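Local coordinates for protein D-alanyl-D-alanine carboxypeptidase (Vibrio cholerae, PDB 5TR7) that probably removes the terminal D-alanine from cell wall peptide precursors, as a penicillin-binding serine carboxypeptidase of the S11 family, at residues Y184-L189 against A208-V213; T37-S42 against G199-H204; L212-T217 against A238-L243. All coordinates share one frame; numbering follows the deposited sequence.

Overall arrangement
The three contacts meet around strand 209-218 and its neighbour, strand 196-205. Interactions 1 and 3 share L212 and V213, and their centres are about 10 Å apart. The centres of interactions 1 and 2 are about 9 Å apart. Backbone bonds join these two, among them I200 N to V213 O at 2.7 Å. Interaction 2 holds the predicted catalytic K38 and the predicted substrate-binding K201. Interaction 1 brings in R186, N187 and G188 of the nitrite pocket. Interaction 3 places helix 233-251 against the sheet. Its centre is about 14 Å from that of interaction 2, and M39 CE still packs on V213 CG2 at 3.6 Å.

Interaction 1 of 3, residues Y184-L189 against A208-V213; sequences YNRNGL and AGYNLV. With NO2 (nitrite ion), chain F.
N187 is turned so that CG lies opposite the backbone N (chi1 -179°). This torsion brings the amide end close to L212, although the side chain does not start out in that direction. L212 has the same anti arrangement at chi1 and sends its two methyls to meet it. The two side chains are roughly perpendicular. N187 OD1 is 3.9 Å from L212 CD1 and equally far from L212 CD2. It meets both branches in van der Waals contact. L189 adds an apolar touch from the same loop, with its CD1 at 4.1 Å from L212 CD2.

Local bonds shape the loop. N185 OD1 accepts from N187 N at 3.0 Å in a nearly straight bond (168°), which makes an Asx turn. The donor sits tilted from the carbonyl plane. N187 OD1 also takes a weak bond from L189 N at 3.4 Å. N185 ND2 is satisfied by E173 O.

Strand 209-218 belongs to the five-stranded antiparallel beta-sheet of the carboxypeptidase domain, whose fold is akin to that of beta-lactamases. Loop 184-189 precedes the edge strand 196-205. A classic beta bulge, with A208 and G209 both facing T205, marks the start of strand 209-218.

Farther out, R186 approaches Y210. R186 NH2 is 4.1 Å from Y210 CE1, and the guanidinium and ring planes are 63° apart. The approach is oblique. The main polar partner of R186 is E233, through a salt bridge, while the Y210 ring packs edge-to-face with H204.

A nitrite ion, probably from the crystallisation liquor, sits beside the loop. G188 N donates to its O1 at 2.9 Å, and R236 NE gives it a second hydrogen bond.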
loop_
_atom_site.group_PDB
_atom_site.type_symbol
_atom_site.label_atom_id
_atom_site.label_comp_id
_atom_site.label_asym_id
_atom_site.label_seq_id
_atom_site.Cartn_x
_atom_site.Cartn_y
_atom_site.Cartn_z
ATOM N N TYR A 184 14.762 -1.774 -4.160
ATOM C CA TYR A 184 14.191 -2.898 -3.481
ATOM C C TYR A 184 12.881 -2.620 -2.807
ATOM O O TYR A 184 12.626 -1.565 -2.312
ATOM C CB TYR A 184 15.183 -3.490 -2.424
ATOM C CG TYR A 184 16.293 -4.169 -3.139
ATOM C CD1 TYR A 184 17.397 -3.435 -3.574
ATOM C CD2 TYR A 184 16.180 -5.505 -3.556
ATOM C CE1 TYR A 184 18.408 -4.030 -4.329
ATOM C CE2 TYR A 184 17.178 -6.108 -4.311
ATOM C CZ TYR A 184 18.290 -5.366 -4.684
ATOM O OH TYR A 184 19.259 -5.975 -5.427
ATOM N N ASN A 185 12.058 -3.649 -2.770
ATOM C CA ASN A 185 10.838 -3.602 -2.033
ATOM C C ASN A 185 11.239 -3.537 -0.568
ATOM O O ASN A 185 11.987 -4.388 -0.127
ATOM C CB ASN A 185 10.031 -4.886 -2.303
ATOM C CG ASN A 185 8.658 -4.796 -1.834
ATOM O OD1 ASN A 185 8.401 -4.260 -0.751
ATOM N ND2 ASN A 185 7.708 -5.312 -2.672
ATOM N N ARG A 186 10.790 -2.522 0.151
ATOM C CA ARG A 186 11.077 -2.295 1.574
ATOM C C ARG A 186 10.358 -3.249 2.518
ATOM O O ARG A 186 10.564 -3.197 3.727
ATOM C CB ARG A 186 10.628 -0.855 1.920
ATOM C CG ARG A 186 11.480 0.310 1.472
ATOM C CD ARG A 186 12.300 0.862 2.671
ATOM N NE ARG A 186 12.308 2.330 2.687
ATOM C CZ ARG A 186 12.489 3.128 3.758
ATOM N NH1 ARG A 186 12.422 4.434 3.613
ATOM N NH2 ARG A 186 12.679 2.684 4.977
ATOM N N ASN A 187 9.434 -4.097 2.025
ATOM C CA ASN A 187 8.829 -5.091 2.903
ATOM C C ASN A 187 9.804 -6.294 3.082
ATOM O O ASN A 187 9.809 -7.269 2.313
ATOM C CB ASN A 187 7.518 -5.528 2.312
ATOM C CG ASN A 187 6.805 -6.534 3.140
ATOM O OD1 ASN A 187 7.140 -6.778 4.292
ATOM N ND2 ASN A 187 5.770 -7.131 2.553
ATOM N N GLY A 188 10.640 -6.184 4.084
ATOM C CA GLY A 188 11.662 -7.172 4.412
ATOM C C GLY A 188 11.115 -8.550 4.717
ATOM O O GLY A 188 11.773 -9.555 4.438
ATOM N N LEU A 189 9.863 -8.615 5.182
ATOM C CA LEU A 189 9.250 -9.917 5.438
ATOM C C LEU A 189 9.114 -10.787 4.206
ATOM O O LEU A 189 8.982 -12.011 4.333
ATOM C CB LEU A 189 7.918 -9.786 6.166
ATOM C CG LEU A 189 7.999 -9.338 7.641
ATOM C CD1 LEU A 189 6.588 -9.302 8.147
ATOM C CD2 LEU A 189 8.836 -10.260 8.543
ATOM N N ALA A 208 4.794 9.658 14.109
ATOM C CA ALA A 208 4.396 8.356 14.700
ATOM C C ALA A 208 5.384 7.210 14.510
ATOM O O ALA A 208 5.739 6.550 15.493
ATOM C CB ALA A 208 3.029 7.936 14.174
ATOM N N GLY A 209 5.819 6.975 13.274
ATOM C CA GLY A 209 6.839 5.945 13.008
ATOM C C GLY A 209 6.646 5.126 11.769
ATOM O O GLY A 209 5.964 5.554 10.859
ATOM N N TYR A 210 7.256 3.954 11.737
ATOM C CA TYR A 210 7.177 3.054 10.621
ATOM C C TYR A 210 5.954 2.189 10.642
ATOM O O TYR A 210 5.574 1.625 11.680
ATOM C CB TYR A 210 8.402 2.159 10.524
ATOM C CG TYR A 210 9.663 2.923 10.255
ATOM C CD1 TYR A 210 10.078 3.159 8.947
ATOM C CD2 TYR A 210 10.479 3.338 11.267
ATOM C CE1 TYR A 210 11.265 3.805 8.664
ATOM C CE2 TYR A 210 11.673 3.993 10.999
ATOM C CZ TYR A 210 12.054 4.218 9.704
ATOM O OH TYR A 210 13.208 4.869 9.473
ATOM N N ASN A 211 5.386 2.030 9.439
ATOM C CA ASN A 211 4.213 1.252 9.257
ATOM C C ASN A 211 4.384 0.082 8.304
ATOM O O ASN A 211 5.116 0.173 7.348
ATOM C CB ASN A 211 3.196 2.168 8.613
ATOM C CG ASN A 211 3.021 3.453 9.371
ATOM O OD1 ASN A 211 3.053 3.478 10.602
ATOM N ND2 ASN A 211 2.833 4.534 8.626
ATOM N N LEU A 212 3.568 -0.959 8.500
ATOM C CA LEU A 212 3.484 -2.038 7.571
ATOM C C LEU A 212 2.099 -2.638 7.484
ATOM O O LEU A 212 1.489 -2.927 8.499
ATOM C CB LEU A 212 4.441 -3.158 7.988
ATOM C CG LEU A 212 4.441 -4.381 7.049
ATOM C CD1 LEU A 212 4.731 -4.045 5.589
ATOM C CD2 LEU A 212 5.505 -5.363 7.540
ATOM N N VAL A 213 1.624 -2.855 6.271
ATOM C CA VAL A 213 0.388 -3.616 6.023
ATOM C C VAL A 213 0.918 -4.921 5.450
ATOM O O VAL A 213 1.513 -4.899 4.389
ATOM C CB VAL A 213 -0.575 -2.958 5.056
ATOM C CG1 VAL A 213 -1.806 -3.810 4.865
ATOM C CG2 VAL A 213 -1.029 -1.688 5.645
HETATM N N NO2 F . 10.327 -3.681 6.753
HETATM O O1 NO2 F . 11.160 -4.479 6.376
HETATM O O2 NO2 F . 10.900 -2.510 7.221
#

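Interaction 2 of 3, residues T37-S42 against G199-H204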
loop_
_atom_site.group_PDB
_atom_site.type_symbol
_atom_site.label_atom_id
_atom_site.label_comp_id
_atom_site.label_asym_id
_atom_site.label_seq_id
_atom_site.Cartn_x
_atom_site.Cartn_y
_atom_site.Cartn_z
ATOM N N THR A 37 -1.121 5.126 1.423
ATOM C CA THR A 37 -2.110 5.665 0.478
ATOM C C THR A 37 -1.930 5.028 -0.926
ATOM O O THR A 37 -2.872 4.909 -1.697
ATOM C CB THR A 37 -1.900 7.195 0.347
ATOM O OG1 THR A 37 -2.184 7.814 1.598
ATOM C CG2 THR A 37 -2.800 7.812 -0.701
ATOM N N LYS A 38 -0.714 4.571 -1.207
ATOM C CA LYS A 38 -0.406 3.942 -2.499
ATOM C C LYS A 38 -1.162 2.671 -2.706
ATOM O O LYS A 38 -1.402 2.259 -3.858
ATOM C CB LYS A 38 1.060 3.769 -2.714
ATOM C CG LYS A 38 1.820 5.111 -2.716
ATOM C CD LYS A 38 3.311 4.973 -3.024
ATOM C CE LYS A 38 4.013 6.327 -3.112
ATOM N NZ LYS A 38 4.224 6.944 -1.794
ATOM N N MET A 39 -1.580 2.033 -1.617
ATOM C CA MET A 39 -2.429 0.849 -1.776
ATOM C C MET A 39 -3.754 1.240 -2.429
ATOM O O MET A 39 -4.308 0.478 -3.270
ATOM C CB MET A 39 -2.732 0.195 -0.430
ATOM C CG MET A 39 -1.510 -0.520 0.198
ATOM S SD MET A 39 -1.985 -1.493 1.588
ATOM C CE MET A 39 -2.738 -0.433 2.755
ATOM N N MET A 40 -4.265 2.424 -2.081
ATOM C CA MET A 40 -5.571 2.819 -2.651
ATOM C C MET A 40 -5.355 3.167 -4.120
ATOM O O MET A 40 -6.160 2.857 -4.977
ATOM C CB MET A 40 -6.247 3.961 -1.882
ATOM C CG MET A 40 -7.577 4.382 -2.573
ATOM S SD MET A 40 -8.835 3.051 -2.714
ATOM C CE MET A 40 -9.160 3.165 -0.934
ATOM N N THR A 41 -4.231 3.793 -4.413
ATOM C CA THR A 41 -3.911 4.171 -5.792
ATOM C C THR A 41 -3.805 2.932 -6.668
ATOM O O THR A 41 -4.388 2.866 -7.770
ATOM C CB THR A 41 -2.623 4.996 -5.813
ATOM O OG1 THR A 41 -2.876 6.253 -5.157
ATOM C CG2 THR A 41 -2.142 5.262 -7.224
ATOM N N SER A 42 -3.105 1.927 -6.167
ATOM C CA SER A 42 -2.937 0.690 -6.937
ATOM C C SER A 42 -4.286 -0.041 -7.021
ATOM O O SER A 42 -4.506 -0.786 -7.972
ATOM C CB SER A 42 -1.890 -0.225 -6.361
ATOM O OG SER A 42 -2.447 -0.955 -5.291
ATOM N N GLY A 199 2.854 -9.763 0.833
ATOM C CA GLY A 199 2.480 -8.375 0.759
ATOM C C GLY A 199 2.589 -7.741 2.149
ATOM O O GLY A 199 2.931 -8.409 3.108
ATOM N N ILE A 200 2.219 -6.482 2.298
ATOM C CA ILE A 200 1.683 -5.675 1.220
ATOM C C ILE A 200 2.491 -4.399 1.004
ATOM O O ILE A 200 3.214 -4.268 0.035
ATOM C CB ILE A 200 0.211 -5.314 1.474
ATOM C CG1 ILE A 200 -0.577 -6.549 1.899
ATOM C CG2 ILE A 200 -0.411 -4.617 0.279
ATOM C CD1 ILE A 200 -2.105 -6.346 1.897
ATOM N N LYS A 201 2.383 -3.451 1.906
ATOM C CA LYS A 201 3.010 -2.181 1.672
ATOM C C LYS A 201 3.536 -1.572 2.937
ATOM O O LYS A 201 2.940 -1.573 3.976
ATOM C CB LYS A 201 1.960 -1.234 1.068
ATOM C CG LYS A 201 2.461 0.129 0.599
ATOM C CD LYS A 201 3.232 -0.037 -0.682
ATOM C CE LYS A 201 3.859 1.272 -1.152
ATOM N NZ LYS A 201 5.061 1.721 -0.397
ATOM N N THR A 202 4.581 -0.868 2.739
ATOM C CA THR A 202 5.325 -0.246 3.772
ATOM C C THR A 202 5.147 1.295 3.755
ATOM O O THR A 202 4.775 1.866 2.785
ATOM C CB THR A 202 6.756 -0.639 3.437
ATOM O OG1 THR A 202 7.564 -0.496 4.570
ATOM C CG2 THR A 202 7.276 0.139 2.255
ATOM N N GLY A 203 5.383 1.945 4.866
ATOM C CA GLY A 203 5.347 3.428 4.884
ATOM C C GLY A 203 5.812 4.017 6.165
ATOM O O GLY A 203 6.005 3.281 7.147
ATOM N N HIS A 204 5.895 5.349 6.211
ATOM C CA HIS A 204 6.303 6.057 7.444
ATOM C C HIS A 204 5.396 7.274 7.663
ATOM O O HIS A 204 5.051 7.972 6.721
ATOM C CB HIS A 204 7.750 6.506 7.315
ATOM C CG HIS A 204 8.313 7.098 8.565
ATOM N ND1 HIS A 204 8.098 8.405 8.942
ATOM C CD2 HIS A 204 9.068 6.544 9.541
ATOM C CE1 HIS A 204 8.690 8.624 10.101
ATOM N NE2 HIS A 204 9.322 7.521 10.461
#
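K38 NZ is gripped by three groups from outside the two segments: S35 OG, N100 OD1 and H139 O. S35 and K38 form the SxxK motif of penicillin-binding proteins, at the start of helix 37-50. K201, T202 and G203 match the KTG motif on strand 196-205. The predicted roles are acyl-ester serine for S35, proton acceptor for K38 and substrate binding for K201.

K201 NZ donates to T202 O at 3.2 Å, tilted 22° from the carbonyl plane. It is also hydrogen-bonded to S98 OG, another predicted active-site residue. The two lysine ends stay apart, with K38 NZ 5.5 Å from K201 NZ. The lysines touch farther back, where K201 CE lies 4.1 Å from K38 CB. K201 is bent at chi2 (74°), and its CE ends beside K38 CB.

M39 lies beside the lysines. M39 and K201 run alongside each other, pointing opposite ways, with M39 CG on K201 CB at 3.6 Å. L156 and L160 of helix 150-163 also touch M39. I200 and K201 both face V213 in a classic beta bulge, and a cis peptide bond precedes I200. The I200 side chain lies roughly perpendicular to that of M39, its CG2 3.7 Å from M39 SD.

Interaction 3 of 3, residues L212-T217 against A238-L243; sequences LVSSAT and AESKKL
L212 meets S240 mainly through one branch. Its CD2 lies 3.6 Å from S240 OG and 3.9 Å from S240 CB. This is van der Waals contact, with the leucine methyl laid against the serine end. The root of the leucine side chain also comes near, with L212 CB 4.0 Å from S240 OG. The hydroxyl therefore sits beside both the start and the tip of the leucine. S240 OG has its hydrogen bond elsewhere, to R236 O one turn back in its own helix. The hydroxyl is satisfied inside the helix although an apolar methyl covers it. S240 reaches this position with OG opposite its carbonyl carbon (chi1 -67°), beside the backbone N.

V213 points away from the helix and packs on I200 and L36. S214 comes back to the helix side and is the residue nearest S240 by backbone, with the CA atoms 7.3 Å apart. Its OG stands between the backbone N and the carbonyl carbon (chi1 57°) and comes within 4.2 Å of S240 CB. S240 CB thus touches both L212 and S214, one strand residue at each of two alternate positions. S215 OG is hydrogen-bonded to R222 NH2. A216 meets the helix again, but at F248, beyond residues 238-243.

On the helix, K242 NZ forms a salt bridge with E239 OE1 at 2.7 Å. OE1 is met on its syn side.

Helix 233-251 lies across one face of the five-stranded sheet. S240 touches L189 of the loop before strand 196-205. S240 and L243 both rest on V227 of strand 221-230, and L244 of the helix packs on S214 of strand 209-218.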
loop_
_atom_site.group_PDB
_atom_site.type_symbol
_atom_site.label_atom_id
_atom_site.label_comp_id
_atom_site.label_asym_id
_atom_site.label_seq_id
_atom_site.Cartn_x
_atom_site.Cartn_y
_atom_site.Cartn_z
ATOM N N LEU A 212 3.568 -0.959 8.500
ATOM C CA LEU A 212 3.484 -2.038 7.571
ATOM C C LEU A 212 2.099 -2.638 7.484
ATOM O O LEU A 212 1.489 -2.927 8.499
ATOM C CB LEU A 212 4.441 -3.158 7.988
ATOM C CG LEU A 212 4.441 -4.381 7.049
ATOM C CD1 LEU A 212 4.731 -4.045 5.589
ATOM C CD2 LEU A 212 5.505 -5.363 7.540
ATOM N N VAL A 213 1.624 -2.855 6.271
ATOM C CA VAL A 213 0.388 -3.616 6.023
ATOM C C VAL A 213 0.918 -4.921 5.450
ATOM O O VAL A 213 1.513 -4.899 4.389
ATOM C CB VAL A 213 -0.575 -2.958 5.056
ATOM C CG1 VAL A 213 -1.806 -3.810 4.865
ATOM C CG2 VAL A 213 -1.029 -1.688 5.645
ATOM N N SER A 214 0.710 -6.044 6.132
ATOM C CA SER A 214 1.212 -7.304 5.640
ATOM C C SER A 214 0.116 -8.333 5.463
ATOM O O SER A 214 -0.940 -8.154 6.003
ATOM C CB SER A 214 2.269 -7.857 6.616
ATOM O OG SER A 214 1.711 -7.989 7.924
ATOM N N SER A 215 0.382 -9.387 4.667
ATOM C CA SER A 215 -0.507 -10.489 4.534
ATOM C C SER A 215 0.359 -11.728 4.388
ATOM O O SER A 215 1.392 -11.659 3.782
ATOM C CB SER A 215 -1.477 -10.347 3.338
ATOM O OG SER A 215 -2.426 -11.401 3.322
ATOM N N ALA A 216 -0.125 -12.867 4.879
ATOM C CA ALA A 216 0.599 -14.105 4.810
ATOM C C ALA A 216 -0.336 -15.247 4.820
ATOM O O ALA A 216 -1.492 -15.113 5.249
ATOM C CB ALA A 216 1.545 -14.219 6.042
ATOM N N THR A 217 0.178 -16.386 4.357
ATOM C CA THR A 217 -0.585 -17.611 4.355
ATOM C C THR A 217 0.197 -18.715 5.061
ATOM O O THR A 217 1.429 -18.672 5.162
ATOM C CB THR A 217 -0.942 -18.106 2.953
ATOM O OG1 THR A 217 0.234 -18.349 2.214
ATOM C CG2 THR A 217 -1.790 -17.096 2.194
ATOM N N ALA A 238 9.655 -7.354 13.008
ATOM C CA ALA A 238 9.411 -8.238 14.144
ATOM C C ALA A 238 8.012 -8.164 14.713
ATOM O O ALA A 238 7.400 -9.176 14.936
ATOM C CB ALA A 238 10.412 -7.994 15.243
ATOM N N GLU A 239 7.445 -6.978 14.859
ATOM C CA GLU A 239 6.146 -6.892 15.456
ATOM C C GLU A 239 5.101 -7.450 14.501
ATOM O O GLU A 239 4.151 -8.086 14.944
ATOM C CB GLU A 239 5.833 -5.453 15.862
ATOM C CG GLU A 239 6.846 -4.870 16.865
ATOM C CD GLU A 239 7.032 -5.683 18.148
ATOM O OE1 GLU A 239 8.113 -6.256 18.361
ATOM O OE2 GLU A 239 6.075 -5.848 18.885
ATOM N N SER A 240 5.285 -7.266 13.205
ATOM C CA SER A 240 4.333 -7.827 12.243
ATOM C C SER A 240 4.407 -9.336 12.243
ATOM O O SER A 240 3.373 -10.003 12.186
ATOM C CB SER A 240 4.609 -7.268 10.838
ATOM O OG SER A 240 4.309 -5.891 10.864
ATOM N N LYS A 241 5.629 -9.859 12.363
ATOM C CA LYS A 241 5.826 -11.319 12.391
ATOM C C LYS A 241 5.145 -11.872 13.644
ATOM O O LYS A 241 4.435 -12.867 13.533
ATOM C CB LYS A 241 7.316 -11.742 12.295
ATOM C CG LYS A 241 7.514 -13.184 12.030
ATOM C CD LYS A 241 8.967 -13.666 12.045
ATOM C CE LYS A 241 9.032 -15.097 11.464
ATOM N NZ LYS A 241 10.413 -15.649 11.401
ATOM N N LYS A 242 5.251 -11.178 14.796
ATOM C CA LYS A 242 4.615 -11.670 16.035
ATOM C C LYS A 242 3.121 -11.656 15.848
ATOM O O LYS A 242 2.451 -12.608 16.173
ATOM C CB LYS A 242 4.875 -10.820 17.278
ATOM C CG LYS A 242 6.252 -10.874 17.838
ATOM C CD LYS A 242 6.489 -9.762 18.874
ATOM C CE LYS A 242 7.977 -9.774 19.194
ATOM N NZ LYS A 242 8.444 -8.495 19.793
ATOM N N LEU A 243 2.612 -10.554 15.358
ATOM C CA LEU A 243 1.204 -10.424 15.169
ATOM C C LEU A 243 0.705 -11.535 14.304
ATOM O O LEU A 243 -0.245 -12.162 14.630
ATOM C CB LEU A 243 0.893 -9.081 14.559
ATOM C CG LEU A 243 -0.488 -8.519 14.771
ATOM C CD1 LEU A 243 -0.983 -8.725 16.178
ATOM C CD2 LEU A 243 -0.507 -7.063 14.400
#